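Local coordinates for EGF family domain-containing protein (Toxoplasma gondii, PDB 4Z80) that binds a RON2L1 peptide as an AMA-family membrane antigen and probably takes part in the moving junction during host-cell invasion, at residues 50-64 and 88-100. Residues are numbered along the deposited sequence; the frame is centred on the assembly and turned at random.
Sequences RKSNVGVYVGYSEMY and PYMAAGACPNYGK
Met90 threads past Ser61 where strands 60-62 and 89-91 pair as a two-stranded antiparallel sheet. The two residues form its hydrogen-bonded pair, Met90 N to Ser61 O at 2.8 Å and Ser61 N to Met90 O at 3.0 Å; Met63 N to Pro88 O and Ala92 N to Gly59 O extend the pairing. From Met90 CB, which meets Met63 CE at 4.0 Å, CG turns in between backbone N and carbonyl carbon (chi1 61°) and passes Ser61 O and OG. SD lies near Tyr64 N, and the extended chain ends with CE against Ser61 OG (3.4 Å), Arg50 NH1 and Tyr64 CB. Arg50 NH1 donates a hydrogen bond to Glu62 O, on a lone pair in the carbonyl plane; Asp27 forms a salt bridge with Arg50 NE and a hydrogen bond with Ser61 OG. Tyr60 CB sits over one face of the Tyr89 ring, 3.9 Å from its centroid; the rings are nearly parallel (10°) but slid apart. Lys100 NZ hydrogen-bonds to Tyr57 O (3.0 Å) and Gln297. The sheet links the chain leaving strand 43-51 to the segment running, past the Cys95-Cys344 disulfide, into edge strand 97-98 of a four-stranded sheet. Strand 27-30 lies beside it, Asp27 touching Val54 and Ala92; helix 378-387 packs on Tyr57 and Lys100.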
# COMPACT_ATOMS: atom_id res chain seq x y z
N ARG A 50 -17.50 5.79 0.90
CA ARG A 50 -18.29 5.02 1.88
C ARG A 50 -18.27 5.68 3.25
O ARG A 50 -19.28 5.70 3.96
CB ARG A 50 -17.76 3.59 1.98
CG ARG A 50 -17.84 2.84 0.67
CD ARG A 50 -17.90 1.33 0.88
NE ARG A 50 -16.71 0.80 1.53
CZ ARG A 50 -16.52 -0.49 1.79
NH1 ARG A 50 -15.41 -0.89 2.40
NH2 ARG A 50 -17.44 -1.37 1.43
N LYS A 51 -17.12 6.22 3.62
CA LYS A 51 -16.99 6.94 4.87
C LYS A 51 -15.77 7.84 4.83
O LYS A 51 -14.87 7.65 4.01
CB LYS A 51 -16.89 5.98 6.06
CG LYS A 51 -15.56 5.26 6.23
CD LYS A 51 -15.51 4.37 7.48
CE LYS A 51 -15.70 5.15 8.80
NZ LYS A 51 -14.50 5.93 9.24
N SER A 52 -15.73 8.82 5.72
CA SER A 52 -14.56 9.68 5.85
C SER A 52 -13.76 9.28 7.09
O SER A 52 -14.11 8.31 7.78
CB SER A 52 -15.00 11.14 5.93
OG SER A 52 -15.73 11.38 7.12
N ASN A 53 -12.68 10.00 7.35
CA ASN A 53 -11.92 9.83 8.58
C ASN A 53 -11.39 8.40 8.77
O ASN A 53 -11.46 7.84 9.88
CB ASN A 53 -12.77 10.23 9.78
CG ASN A 53 -11.96 10.45 11.05
OD1 ASN A 53 -10.83 10.94 11.00
ND2 ASN A 53 -12.53 10.07 12.19
N VAL A 54 -10.89 7.80 7.70
CA VAL A 54 -10.23 6.50 7.79
C VAL A 54 -8.98 6.64 8.64
O VAL A 54 -8.30 7.67 8.61
CB VAL A 54 -9.88 5.96 6.38
CG1 VAL A 54 -9.01 4.69 6.46
CG2 VAL A 54 -11.14 5.67 5.59
N GLY A 55 -8.65 5.61 9.42
CA GLY A 55 -7.46 5.65 10.25
C GLY A 55 -6.18 5.88 9.44
O GLY A 55 -5.98 5.25 8.40
N VAL A 56 -5.33 6.78 9.91
CA VAL A 56 -4.08 7.12 9.23
C VAL A 56 -2.93 6.20 9.65
O VAL A 56 -2.18 5.69 8.81
CB VAL A 56 -3.70 8.61 9.50
CG1 VAL A 56 -2.27 8.94 9.04
CG2 VAL A 56 -4.70 9.53 8.83
N TYR A 57 -2.78 5.97 10.94
CA TYR A 57 -1.76 5.06 11.44
C TYR A 57 -2.06 3.65 10.93
O TYR A 57 -1.20 2.98 10.37
CB TYR A 57 -1.72 5.11 12.97
CG TYR A 57 -0.57 4.38 13.62
CD1 TYR A 57 0.74 4.82 13.45
CD2 TYR A 57 -0.79 3.29 14.44
CE1 TYR A 57 1.81 4.16 14.06
CE2 TYR A 57 0.27 2.64 15.06
CZ TYR A 57 1.55 3.08 14.87
OH TYR A 57 2.60 2.42 15.49
N VAL A 58 -3.30 3.23 11.16
CA VAL A 58 -3.83 1.96 10.68
C VAL A 58 -5.19 2.24 10.05
O VAL A 58 -6.09 2.75 10.73
CB VAL A 58 -3.97 0.95 11.83
CG1 VAL A 58 -4.73 -0.29 11.37
CG2 VAL A 58 -2.61 0.58 12.36
N GLY A 59 -5.35 1.92 8.77
CA GLY A 59 -6.59 2.18 8.05
C GLY A 59 -7.21 0.92 7.50
O GLY A 59 -6.56 0.17 6.79
N TYR A 60 -8.48 0.70 7.85
CA TYR A 60 -9.23 -0.48 7.43
C TYR A 60 -10.64 -0.11 7.01
O TYR A 60 -11.26 0.78 7.59
CB TYR A 60 -9.35 -1.52 8.56
CG TYR A 60 -8.08 -2.14 9.06
CD1 TYR A 60 -7.15 -2.68 8.20
CD2 TYR A 60 -7.82 -2.20 10.42
CE1 TYR A 60 -5.97 -3.25 8.67
CE2 TYR A 60 -6.65 -2.77 10.90
CZ TYR A 60 -5.73 -3.29 10.03
OH TYR A 60 -4.57 -3.85 10.50
N SER A 61 -11.16 -0.86 6.05
CA SER A 61 -12.60 -0.91 5.83
C SER A 61 -12.98 -2.32 5.43
O SER A 61 -12.12 -3.14 5.10
CB SER A 61 -13.03 0.09 4.76
OG SER A 61 -12.54 -0.29 3.49
N GLU A 62 -14.27 -2.62 5.47
CA GLU A 62 -14.72 -3.96 5.12
C GLU A 62 -14.36 -4.32 3.69
O GLU A 62 -14.57 -3.54 2.77
CB GLU A 62 -16.23 -4.07 5.31
CG GLU A 62 -16.67 -4.15 6.77
CD GLU A 62 -16.59 -2.82 7.52
OE1 GLU A 62 -16.44 -1.76 6.87
OE2 GLU A 62 -16.67 -2.86 8.76
N MET A 63 -13.81 -5.52 3.53
CA MET A 63 -13.51 -6.02 2.21
C MET A 63 -14.72 -5.84 1.30
O MET A 63 -15.84 -6.22 1.65
CB MET A 63 -13.09 -7.49 2.27
CG MET A 63 -12.88 -8.14 0.90
SD MET A 63 -11.63 -7.35 -0.13
CE MET A 63 -10.12 -7.88 0.69
N TYR A 64 -14.48 -5.22 0.15
CA TYR A 64 -15.51 -4.95 -0.83
C TYR A 64 -15.16 -5.71 -2.09
O TYR A 64 -14.09 -5.52 -2.66
CB TYR A 64 -15.58 -3.45 -1.12
CG TYR A 64 -16.56 -3.05 -2.19
CD1 TYR A 64 -17.91 -2.92 -1.89
CD2 TYR A 64 -16.14 -2.76 -3.47
CE1 TYR A 64 -18.82 -2.54 -2.86
CE2 TYR A 64 -17.04 -2.38 -4.46
CZ TYR A 64 -18.37 -2.27 -4.14
OH TYR A 64 -19.27 -1.89 -5.11
N PRO A 88 -12.98 -9.10 8.42
CA PRO A 88 -12.38 -9.18 7.08
C PRO A 88 -12.22 -7.79 6.47
O PRO A 88 -13.10 -7.27 5.79
CB PRO A 88 -13.38 -10.03 6.29
CG PRO A 88 -14.65 -9.92 7.00
CD PRO A 88 -14.38 -9.55 8.43
N TYR A 89 -11.08 -7.19 6.79
CA TYR A 89 -10.76 -5.82 6.40
C TYR A 89 -9.74 -5.75 5.26
O TYR A 89 -8.73 -6.47 5.25
CB TYR A 89 -10.17 -5.06 7.59
CG TYR A 89 -11.13 -4.60 8.67
CD1 TYR A 89 -12.42 -4.19 8.38
CD2 TYR A 89 -10.70 -4.53 9.99
CE1 TYR A 89 -13.27 -3.75 9.39
CE2 TYR A 89 -11.53 -4.10 10.99
CZ TYR A 89 -12.81 -3.71 10.69
OH TYR A 89 -13.63 -3.27 11.71
N MET A 90 -9.99 -4.83 4.32
CA MET A 90 -8.95 -4.39 3.39
C MET A 90 -8.28 -3.13 3.92
O MET A 90 -8.90 -2.36 4.67
CB MET A 90 -9.54 -4.15 1.99
CG MET A 90 -10.61 -3.09 1.91
SD MET A 90 -11.35 -3.09 0.25
CE MET A 90 -12.44 -1.69 0.42
N ALA A 91 -7.02 -2.92 3.55
CA ALA A 91 -6.32 -1.69 3.87
C ALA A 91 -7.00 -0.53 3.16
O ALA A 91 -7.29 -0.61 1.96
CB ALA A 91 -4.85 -1.79 3.46
N ALA A 92 -7.26 0.55 3.89
CA ALA A 92 -8.07 1.66 3.39
C ALA A 92 -7.44 2.99 3.73
O ALA A 92 -6.63 3.09 4.66
CB ALA A 92 -9.47 1.58 3.97
N GLY A 93 -7.85 4.02 2.99
CA GLY A 93 -7.37 5.38 3.18
C GLY A 93 -6.97 5.96 1.84
O GLY A 93 -6.01 5.50 1.23
N ALA A 94 -7.68 6.98 1.39
CA ALA A 94 -7.49 7.49 0.03
C ALA A 94 -6.20 8.27 -0.20
O ALA A 94 -5.78 8.40 -1.35
CB ALA A 94 -8.67 8.37 -0.35
N CYS A 95 -5.58 8.80 0.85
CA CYS A 95 -4.34 9.57 0.70
C CYS A 95 -3.11 8.69 0.84
O CYS A 95 -3.03 7.90 1.77
CB CYS A 95 -4.27 10.70 1.73
SG CYS A 95 -5.52 11.98 1.52
N PRO A 96 -2.12 8.86 -0.06
CA PRO A 96 -0.83 8.21 0.15
C PRO A 96 -0.21 8.64 1.48
O PRO A 96 -0.30 9.80 1.88
CB PRO A 96 0.01 8.71 -1.02
CG PRO A 96 -0.98 9.10 -2.05
CD PRO A 96 -2.15 9.63 -1.31
N ASN A 97 0.41 7.68 2.16
CA ASN A 97 0.94 7.93 3.49
C ASN A 97 2.46 7.91 3.43
O ASN A 97 3.08 6.86 3.35
CB ASN A 97 0.41 6.89 4.47
CG ASN A 97 0.52 7.32 5.90
OD1 ASN A 97 1.41 8.08 6.27
ND2 ASN A 97 -0.39 6.84 6.74
N TYR A 98 3.04 9.10 3.39
CA TYR A 98 4.47 9.23 3.16
C TYR A 98 5.30 8.85 4.38
O TYR A 98 5.05 9.33 5.50
CB TYR A 98 4.80 10.65 2.69
CG TYR A 98 4.15 10.96 1.35
CD1 TYR A 98 4.70 10.50 0.17
CD2 TYR A 98 2.97 11.69 1.28
CE1 TYR A 98 4.10 10.77 -1.05
CE2 TYR A 98 2.37 11.96 0.07
CZ TYR A 98 2.94 11.49 -1.09
OH TYR A 98 2.34 11.76 -2.30
N GLY A 99 6.27 7.99 4.16
CA GLY A 99 7.18 7.53 5.19
C GLY A 99 6.72 6.26 5.88
O GLY A 99 7.51 5.62 6.57
N LYS A 100 5.46 5.87 5.68
CA LYS A 100 4.89 4.73 6.40
C LYS A 100 5.39 3.39 5.86
O LYS A 100 5.16 3.05 4.70
CB LYS A 100 3.36 4.78 6.32
CG LYS A 100 2.63 3.56 6.91
CD LYS A 100 1.12 3.80 6.93
CE LYS A 100 0.32 2.56 7.29
NZ LYS A 100 -1.13 2.87 7.42
O HOH W 1 -4.78 4.71 6.08
O HOH W 2 -15.49 -1.35 10.76